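Local coordinates for lipid-transfer protein (Thermomonospora curvata, PDB 6OK1) that is a lipid-transfer protein that adopts the thiolase fold, at residues 215-224 / 343-352; 239-249 / 381-391. All blocks are in the same frame, centred on the assembly; numbering follows the deposited sequence.

Both contacts lie in the thiolase fold and reach the same mixed sheet, their centres about 18 Å apart. Contact 1 sets strand 219-224 and the loop before it against the start of helix 348-359. Contact 2 pairs two neighbouring strands, 240-248 and 382-388. Both are largely buried, but contact 2 runs out to an exposed arginine at one end and to a second subunit at the other. Contact 1 depends on side-chain packing and a single direct hydrogen bond, contact 2 on a row of backbone bonds. Helix 348-359 joins them: Ile351 touches Leu224 in contact 1, and its CG2 lies 3.9 Å from Leu385 CD1 in contact 2.

Contact 1 of 2, residues 215-224 / 343-352; sequences CQESDGGQAL and AYIHGMNGIA
Cys215 lays its sulfur on the ring of Tyr344, a Cys sulfur-aromatic contact. SG sits 3.7 Å from the centroid of the Tyr344 ring, over the face and 20° off the ring normal. His346 CD2 lies over the opposite face, so the ring is held between a thiol and an imidazole. With CG of Tyr344 trans to the main-chain N (chi1 -173°), the ring reaches over 215-217. His346 is itself held by Glu113 through NE2. In this thiolase fold the contact joins a strand of the sheet, 219-228, to the helix packed on it, 348-359, and to the loops leading into both.

The two loops share one direct hydrogen bond. Tyr344 N donates to Ser218 OG at 3.0 Å, nearly straight at 161°. A water bridges the same pair of residues, taking a bond from Ser218 N and giving one to Tyr344 O. Ile345 CD1 packs on Ser218 CB at 3.9 Å.

Further along, Gln222 reaches toward the first turn of the helix and bends at chi2. Its CB and CG rest on Met348 CB, and OE1 comes 3.4 Å from Asn349 CA. The bend turns NE2 back to its own strand, where it donates to Ala223 O at 3.2 Å. Asn349 ND2 ties the helix start to the loop by bonding Ala343 O at 2.9 Å, and it also bonds Glu342. Leu224 closes the apolar end: its CD1 meets Ile351 CG2 at 3.7 Å and lies near Met348 CE.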
loop_
_atom_site.group_PDB
_atom_site.type_symbol
_atom_site.label_atom_id
_atom_site.label_comp_id
_atom_site.label_asym_id
_atom_site.label_seq_id
_atom_site.Cartn_x
_atom_site.Cartn_y
_atom_site.Cartn_z
ATOM N N CYS A 215 -14.120 -20.763 -2.940
ATOM C CA CYS A 215 -14.076 -20.672 -1.483
ATOM C C CYS A 215 -15.106 -19.644 -0.986
ATOM O O CYS A 215 -15.584 -18.783 -1.725
ATOM C CB CYS A 215 -12.654 -20.332 -0.986
ATOM S SG CYS A 215 -12.193 -18.624 -1.192
ATOM N N GLN A 216 -15.484 -19.773 0.275
ATOM C CA GLN A 216 -16.377 -18.801 0.897
ATOM C C GLN A 216 -15.545 -17.727 1.590
ATOM O O GLN A 216 -14.355 -17.907 1.863
ATOM C CB GLN A 216 -17.283 -19.471 1.933
ATOM C CG GLN A 216 -18.226 -20.574 1.421
ATOM C CD GLN A 216 -19.215 -21.034 2.503
ATOM O OE1 GLN A 216 -19.282 -20.452 3.582
ATOM N NE2 GLN A 216 -19.977 -22.078 2.214
ATOM N N GLU A 217 -16.187 -16.607 1.888
ATOM C CA GLU A 217 -15.504 -15.562 2.624
ATOM C C GLU A 217 -15.459 -15.876 4.122
ATOM O O GLU A 217 -16.245 -16.672 4.653
ATOM C CB GLU A 217 -16.194 -14.228 2.393
ATOM C CG GLU A 217 -16.334 -13.895 0.904
ATOM C CD GLU A 217 -16.856 -12.523 0.648
ATOM O OE1 GLU A 217 -17.996 -12.240 1.077
ATOM O OE2 GLU A 217 -16.118 -11.732 0.017
ATOM N N SER A 218 -14.523 -15.208 4.807
ATOM C CA SER A 218 -14.219 -15.475 6.199
ATOM C C SER A 218 -14.060 -14.180 6.981
ATOM O O SER A 218 -13.706 -13.132 6.430
ATOM C CB SER A 218 -12.921 -16.267 6.353
ATOM O OG SER A 218 -12.943 -17.500 5.651
ATOM N N ASP A 219 -14.307 -14.285 8.289
ATOM C CA ASP A 219 -13.892 -13.303 9.274
ATOM C C ASP A 219 -12.723 -13.901 10.050
ATOM O O ASP A 219 -12.769 -15.072 10.450
ATOM C CB ASP A 219 -14.997 -12.980 10.279
ATOM C CG ASP A 219 -16.164 -12.189 9.705
ATOM O OD1 ASP A 219 -16.224 -11.864 8.496
ATOM O OD2 ASP A 219 -17.049 -11.863 10.535
ATOM N N GLY A 220 -11.687 -13.111 10.267
ATOM C CA GLY A 220 -10.576 -13.579 11.067
ATOM C C GLY A 220 -9.297 -12.809 10.799
ATOM O O GLY A 220 -9.231 -11.944 9.921
ATOM N N GLY A 221 -8.287 -13.146 11.589
ATOM C CA GLY A 221 -6.969 -12.515 11.480
ATOM C C GLY A 221 -5.854 -13.531 11.616
ATOM O O GLY A 221 -5.987 -14.546 12.303
ATOM N N GLN A 222 -4.742 -13.253 10.919
ATOM C CA GLN A 222 -3.562 -14.110 10.901
ATOM C C GLN A 222 -2.320 -13.238 10.991
ATOM O O GLN A 222 -2.220 -12.224 10.288
ATOM C CB GLN A 222 -3.502 -14.953 9.625
ATOM C CG GLN A 222 -2.268 -15.808 9.481
ATOM C CD GLN A 222 -2.314 -17.050 10.358
ATOM O OE1 GLN A 222 -3.169 -17.921 10.179
ATOM N NE2 GLN A 222 -1.360 -17.154 11.276
ATOM N N ALA A 223 -1.354 -13.658 11.820
ATOM C CA ALA A 223 -0.103 -12.922 11.970
ATOM C C ALA A 223 1.067 -13.891 12.011
ATOM O O ALA A 223 0.906 -15.074 12.298
ATOM C CB ALA A 223 -0.091 -12.053 13.238
ATOM N N LEU A 224 2.241 -13.374 11.646
ATOM C CA LEU A 224 3.475 -14.148 11.511
ATOM C C LEU A 224 4.621 -13.279 12.011
ATOM O O LEU A 224 4.702 -12.117 11.618
ATOM C CB LEU A 224 3.744 -14.528 10.048
ATOM C CG LEU A 224 2.597 -15.149 9.248
ATOM C CD1 LEU A 224 2.849 -15.042 7.773
ATOM C CD2 LEU A 224 2.393 -16.613 9.614
ATOM N N ALA A 343 -10.109 -21.659 5.505
ATOM C CA ALA A 343 -10.541 -20.281 5.648
ATOM C C ALA A 343 -9.858 -19.452 4.576
ATOM O O ALA A 343 -8.724 -19.750 4.187
ATOM C CB ALA A 343 -10.184 -19.705 7.024
ATOM N N TYR A 344 -10.545 -18.402 4.138
ATOM C CA TYR A 344 -10.026 -17.473 3.129
ATOM C C TYR A 344 -9.458 -16.249 3.847
ATOM O O TYR A 344 -10.108 -15.214 3.973
ATOM C CB TYR A 344 -11.136 -17.088 2.160
ATOM C CG TYR A 344 -10.743 -16.267 0.947
ATOM C CD1 TYR A 344 -9.491 -16.386 0.345
ATOM C CD2 TYR A 344 -11.652 -15.386 0.395
ATOM C CE1 TYR A 344 -9.172 -15.627 -0.795
ATOM C CE2 TYR A 344 -11.350 -14.637 -0.733
ATOM C CZ TYR A 344 -10.105 -14.772 -1.322
ATOM O OH TYR A 344 -9.823 -14.037 -2.448
ATOM N N ILE A 345 -8.214 -16.374 4.330
ATOM C CA ILE A 345 -7.520 -15.227 4.899
ATOM C C ILE A 345 -6.479 -14.744 3.885
ATOM O O ILE A 345 -5.338 -14.401 4.234
ATOM C CB ILE A 345 -6.889 -15.564 6.259
ATOM C CG1 ILE A 345 -7.850 -16.432 7.096
ATOM C CG2 ILE A 345 -6.552 -14.276 6.982
ATOM C CD1 ILE A 345 -9.195 -15.752 7.448
ATOM N N HIS A 346 -6.900 -14.693 2.618
ATOM C CA HIS A 346 -6.089 -14.208 1.504
ATOM C C HIS A 346 -4.665 -14.758 1.580
ATOM O O HIS A 346 -3.686 -14.025 1.355
ATOM C CB HIS A 346 -6.108 -12.680 1.458
ATOM C CG HIS A 346 -7.459 -12.104 1.169
ATOM N ND1 HIS A 346 -7.648 -10.778 0.838
ATOM C CD2 HIS A 346 -8.690 -12.672 1.164
ATOM C CE1 HIS A 346 -8.938 -10.557 0.637
ATOM N NE2 HIS A 346 -9.590 -11.689 0.834
ATOM N N GLY A 347 -4.552 -16.068 1.861
ATOM C CA GLY A 347 -3.307 -16.815 1.775
ATOM C C GLY A 347 -2.478 -16.842 3.040
ATOM O O GLY A 347 -1.602 -17.705 3.182
ATOM N N MET A 348 -2.734 -15.924 3.969
ATOM C CA MET A 348 -1.877 -15.818 5.143
ATOM C C MET A 348 -1.940 -17.057 6.015
ATOM O O MET A 348 -0.915 -17.480 6.572
ATOM C CB MET A 348 -2.260 -14.576 5.933
ATOM C CG MET A 348 -1.964 -13.306 5.185
ATOM S SD MET A 348 -0.174 -12.986 4.916
ATOM C CE MET A 348 0.297 -12.221 6.459
ATOM N N ASN A 349 -3.129 -17.652 6.156
ATOM C CA ASN A 349 -3.243 -18.872 6.936
ATOM C C ASN A 349 -2.524 -20.046 6.275
ATOM O O ASN A 349 -2.104 -20.965 6.975
ATOM C CB ASN A 349 -4.718 -19.214 7.222
ATOM C CG ASN A 349 -5.581 -19.275 5.965
ATOM O OD1 ASN A 349 -5.486 -18.424 5.096
ATOM N ND2 ASN A 349 -6.462 -20.278 5.891
ATOM N N GLY A 350 -2.288 -19.990 4.965
ATOM C CA GLY A 350 -1.483 -21.019 4.328
ATOM C C GLY A 350 -0.015 -20.925 4.696
ATOM O O GLY A 350 0.670 -21.945 4.811
ATOM N N ILE A 351 0.497 -19.707 4.861
ATOM C CA ILE A 351 1.875 -19.573 5.324
ATOM C C ILE A 351 2.003 -20.184 6.710
ATOM O O ILE A 351 2.971 -20.881 7.005
ATOM C CB ILE A 351 2.317 -18.090 5.297
ATOM C CG1 ILE A 351 2.180 -17.517 3.875
ATOM C CG2 ILE A 351 3.752 -17.962 5.758
ATOM C CD1 ILE A 351 2.413 -15.997 3.746
ATOM N N ALA A 352 1.016 -19.955 7.574
ATOM C CA ALA A 352 1.061 -20.546 8.911
ATOM C C ALA A 352 1.117 -22.068 8.840
ATOM O O ALA A 352 1.863 -22.699 9.592
ATOM C CB ALA A 352 -0.147 -20.086 9.713
HETATM O O HOH W 1 -12.577 -13.895 3.173
#

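Contact 2 of 2, residues 239-249 / 381-391; sequences PALIWGAAQGS and PTSGLILGADR
Leu241 and Gly388 exchange backbone hydrogen bonds at one end of an antiparallel strand pair in the thiolase sheet, and Gly248 and Thr382 do so at the other. A classic beta bulge interrupts the pairing. Trp243 and Gly244 both face Ile386, and both donate to its carbonyl: Trp243 N to Ile386 O at 2.9 Å, Gly244 N to Ile386 O at 3.1 Å. The first bond runs nearly along the C=O axis; the second falls on a lone pair.

The side chain of Trp243 leaves the bulge beside Gly388, whose CA lies in plane at the indole edge, 3.8 Å from Trp243 CD1. Arg391, poorly ordered in the model, stacks its guanidinium on the indole in a cation-pi contact. The planes are 19° apart, with Arg391 CZ 3.8 Å from the centroid of the six-membered ring of Trp243. Asp390 lies against Leu241.

On one face, Leu385 CD2 packs on Ala245 CB at 3.6 Å. Ile242 and Leu387 lie side by side, CG1 of Ile242 to CD2 of Leu387.

Outer partners position these groups. Arg391 NH1 bonds Ser281 O, and Asp390 forms a salt bridge with Arg233. Helix 348-359 covers the leucines, with Val355 and Val358 against Leu387. Helix 268-281 covers Ile386 on the other face. Gln276 bonds Gln247 O, while Gln247 OE1 accepts from Phe76 N of the second subunit.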
loop_
_atom_site.group_PDB
_atom_site.type_symbol
_atom_site.label_atom_id
_atom_site.label_comp_id
_atom_site.label_asym_id
_atom_site.label_seq_id
_atom_site.Cartn_x
_atom_site.Cartn_y
_atom_site.Cartn_z
ATOM N N PRO A 239 12.877 -23.152 14.106
ATOM C CA PRO A 239 12.720 -22.043 13.157
ATOM C C PRO A 239 12.296 -22.549 11.793
ATOM O O PRO A 239 12.750 -23.601 11.331
ATOM C CB PRO A 239 14.112 -21.409 13.105
ATOM C CG PRO A 239 14.804 -21.889 14.357
ATOM C CD PRO A 239 14.250 -23.238 14.645
ATOM N N ALA A 240 11.419 -21.780 11.136
ATOM C CA ALA A 240 11.011 -22.056 9.769
ATOM C C ALA A 240 11.810 -21.072 8.921
ATOM O O ALA A 240 11.446 -19.909 8.800
ATOM C CB ALA A 240 9.504 -21.892 9.593
ATOM N N LEU A 241 12.946 -21.518 8.396
ATOM C CA LEU A 241 13.836 -20.591 7.728
ATOM C C LEU A 241 13.235 -20.176 6.400
ATOM O O LEU A 241 12.640 -20.990 5.687
ATOM C CB LEU A 241 15.202 -21.235 7.481
ATOM C CG LEU A 241 16.239 -21.077 8.601
ATOM C CD1 LEU A 241 15.774 -21.740 9.881
ATOM C CD2 LEU A 241 17.553 -21.675 8.130
ATOM N N ILE A 242 13.443 -18.916 6.054
ATOM C CA ILE A 242 12.969 -18.369 4.794
ATOM C C ILE A 242 14.114 -18.555 3.798
ATOM O O ILE A 242 14.973 -17.687 3.620
ATOM C CB ILE A 242 12.526 -16.916 4.949
ATOM C CG1 ILE A 242 11.367 -16.853 5.955
ATOM C CG2 ILE A 242 12.074 -16.366 3.639
ATOM C CD1 ILE A 242 11.157 -15.467 6.573
ATOM N N TRP A 243 14.101 -19.707 3.127
ATOM C CA TRP A 243 15.112 -20.041 2.127
ATOM C C TRP A 243 14.827 -19.433 0.766
ATOM O O TRP A 243 15.764 -19.173 -0.002
ATOM C CB TRP A 243 15.227 -21.549 1.967
ATOM C CG TRP A 243 16.075 -22.132 3.039
ATOM C CD1 TRP A 243 15.691 -23.008 3.992
ATOM C CD2 TRP A 243 17.459 -21.830 3.295
ATOM N NE1 TRP A 243 16.759 -23.319 4.821
ATOM C CE2 TRP A 243 17.853 -22.600 4.415
ATOM C CE3 TRP A 243 18.401 -21.007 2.680
ATOM C CZ2 TRP A 243 19.135 -22.554 4.933
ATOM C CZ3 TRP A 243 19.692 -20.971 3.197
ATOM C CH2 TRP A 243 20.039 -21.734 4.316
ATOM N N GLY A 244 13.559 -19.229 0.445
ATOM C CA GLY A 244 13.184 -18.489 -0.734
ATOM C C GLY A 244 12.029 -17.570 -0.412
ATOM O O GLY A 244 11.124 -17.927 0.352
ATOM N N ALA A 245 12.074 -16.381 -0.987
ATOM C CA ALA A 245 10.988 -15.410 -0.850
ATOM C C ALA A 245 11.037 -14.530 -2.075
ATOM O O ALA A 245 12.064 -13.895 -2.327
ATOM C CB ALA A 245 11.150 -14.577 0.422
ATOM N N ALA A 246 9.943 -14.485 -2.835
ATOM C CA ALA A 246 9.986 -13.868 -4.147
ATOM C C ALA A 246 8.631 -13.267 -4.485
ATOM O O ALA A 246 7.581 -13.783 -4.060
ATOM C CB ALA A 246 10.359 -14.897 -5.227
ATOM N N GLN A 247 8.677 -12.204 -5.289
ATOM C CA GLN A 247 7.521 -11.585 -5.936
ATOM C C GLN A 247 7.617 -11.797 -7.435
ATOM O O GLN A 247 8.701 -11.972 -7.983
ATOM C CB GLN A 247 7.460 -10.079 -5.695
ATOM C CG GLN A 247 7.112 -9.683 -4.294
ATOM C CD GLN A 247 6.948 -8.175 -4.165
ATOM O OE1 GLN A 247 7.914 -7.404 -4.245
ATOM N NE2 GLN A 247 5.715 -7.739 -3.993
ATOM N N GLY A 248 6.476 -11.718 -8.104
ATOM C CA GLY A 248 6.468 -11.838 -9.542
ATOM C C GLY A 248 5.264 -11.191 -10.176
ATOM O O GLY A 248 4.123 -11.437 -9.773
ATOM N N SER A 249 5.526 -10.381 -11.188
ATOM C CA SER A 249 4.498 -9.800 -12.038
ATOM C C SER A 249 4.967 -9.982 -13.466
ATOM O O SER A 249 6.135 -9.733 -13.767
ATOM C CB SER A 249 4.292 -8.331 -11.685
ATOM O OG SER A 249 3.261 -7.736 -12.461
ATOM N N PRO A 381 -0.406 -10.000 -9.682
ATOM C CA PRO A 381 0.970 -9.968 -9.169
ATOM C C PRO A 381 1.024 -10.733 -7.865
ATOM O O PRO A 381 0.191 -10.529 -6.967
ATOM C CB PRO A 381 1.223 -8.480 -8.958
ATOM C CG PRO A 381 0.347 -7.813 -9.912
ATOM C CD PRO A 381 -0.912 -8.666 -9.991
ATOM N N THR A 382 2.018 -11.606 -7.750
ATOM C CA THR A 382 1.964 -12.642 -6.745
ATOM C C THR A 382 3.324 -12.798 -6.080
ATOM O O THR A 382 4.230 -11.965 -6.228
ATOM C CB THR A 382 1.396 -13.930 -7.380
ATOM O OG1 THR A 382 1.098 -14.885 -6.358
ATOM C CG2 THR A 382 2.329 -14.555 -8.412
ATOM N N SER A 383 3.440 -13.858 -5.300
ATOM C CA SER A 383 4.613 -14.098 -4.463
ATOM C C SER A 383 4.638 -15.551 -4.017
ATOM O O SER A 383 3.671 -16.295 -4.180
ATOM C CB SER A 383 4.628 -13.130 -3.254
ATOM O OG SER A 383 3.406 -13.156 -2.531
ATOM N N GLY A 384 5.774 -15.953 -3.443
ATOM C CA GLY A 384 5.942 -17.309 -2.956
ATOM C C GLY A 384 7.026 -17.354 -1.909
ATOM O O GLY A 384 7.829 -16.421 -1.776
ATOM N N LEU A 385 7.060 -18.475 -1.192
ATOM C CA LEU A 385 8.114 -18.749 -0.223
ATOM C C LEU A 385 8.565 -20.181 -0.379
ATOM O O LEU A 385 7.778 -21.054 -0.734
ATOM C CB LEU A 385 7.655 -18.602 1.223
ATOM C CG LEU A 385 7.083 -17.236 1.602
ATOM C CD1 LEU A 385 6.336 -17.362 2.887
ATOM C CD2 LEU A 385 8.172 -16.183 1.679
ATOM N N ILE A 386 9.824 -20.435 -0.028
ATOM C CA ILE A 386 10.222 -21.771 0.410
ATOM C C ILE A 386 10.646 -21.629 1.864
ATOM O O ILE A 386 11.564 -20.861 2.180
ATOM C CB ILE A 386 11.329 -22.387 -0.461
ATOM C CG1 ILE A 386 10.804 -22.649 -1.881
ATOM C CG2 ILE A 386 11.831 -23.707 0.174
ATOM C CD1 ILE A 386 11.879 -23.061 -2.908
ATOM N N LEU A 387 9.928 -22.320 2.746
ATOM C CA LEU A 387 10.271 -22.423 4.157
ATOM C C LEU A 387 10.931 -23.775 4.394
ATOM O O LEU A 387 10.498 -24.791 3.836
ATOM C CB LEU A 387 9.033 -22.287 5.047
ATOM C CG LEU A 387 8.246 -20.990 4.878
ATOM C CD1 LEU A 387 7.107 -20.981 5.857
ATOM C CD2 LEU A 387 9.138 -19.785 5.088
ATOM N N GLY A 388 11.986 -23.784 5.209
ATOM C CA GLY A 388 12.757 -24.995 5.406
ATOM C C GLY A 388 13.234 -25.190 6.830
ATOM O O GLY A 388 13.387 -24.248 7.612
ATOM N N ALA A 389 13.464 -26.457 7.157
ATOM C CA ALA A 389 14.108 -26.781 8.418
ATOM C C ALA A 389 15.466 -26.088 8.496
ATOM O O ALA A 389 16.090 -25.762 7.479
ATOM C CB ALA A 389 14.272 -28.293 8.569
ATOM N N ASP A 390 15.894 -25.813 9.722
ATOM C CA ASP A 390 17.162 -25.133 9.940
ATOM C C ASP A 390 18.293 -25.996 9.395
ATOM O O ASP A 390 18.359 -27.184 9.698
ATOM C CB ASP A 390 17.351 -24.883 11.437
ATOM C CG ASP A 390 18.497 -23.930 11.743
ATOM O OD1 ASP A 390 19.289 -23.596 10.823
ATOM O OD2 ASP A 390 18.586 -23.501 12.921
ATOM N N ARG A 391 19.177 -25.404 8.589
ATOM C CA ARG A 391 20.257 -26.129 7.914
ATOM C C ARG A 391 21.533 -26.123 8.729
ATOM O O ARG A 391 22.634 -25.971 8.188
ATOM C CB ARG A 391 20.508 -25.540 6.528
ATOM C CG ARG A 391 19.562 -26.025 5.441
ATOM C CD ARG A 391 20.059 -25.626 4.052
ATOM N NE ARG A 391 18.959 -25.519 3.098
ATOM C CZ ARG A 391 19.073 -25.047 1.862
ATOM N NH1 ARG A 391 18.004 -24.982 1.082
ATOM N NH2 ARG A 391 20.247 -24.641 1.403
HETATM O O HOH W 2 13.986 -25.923 11.924
HETATM O O HOH W 3 3.623 -9.931 -4.214
#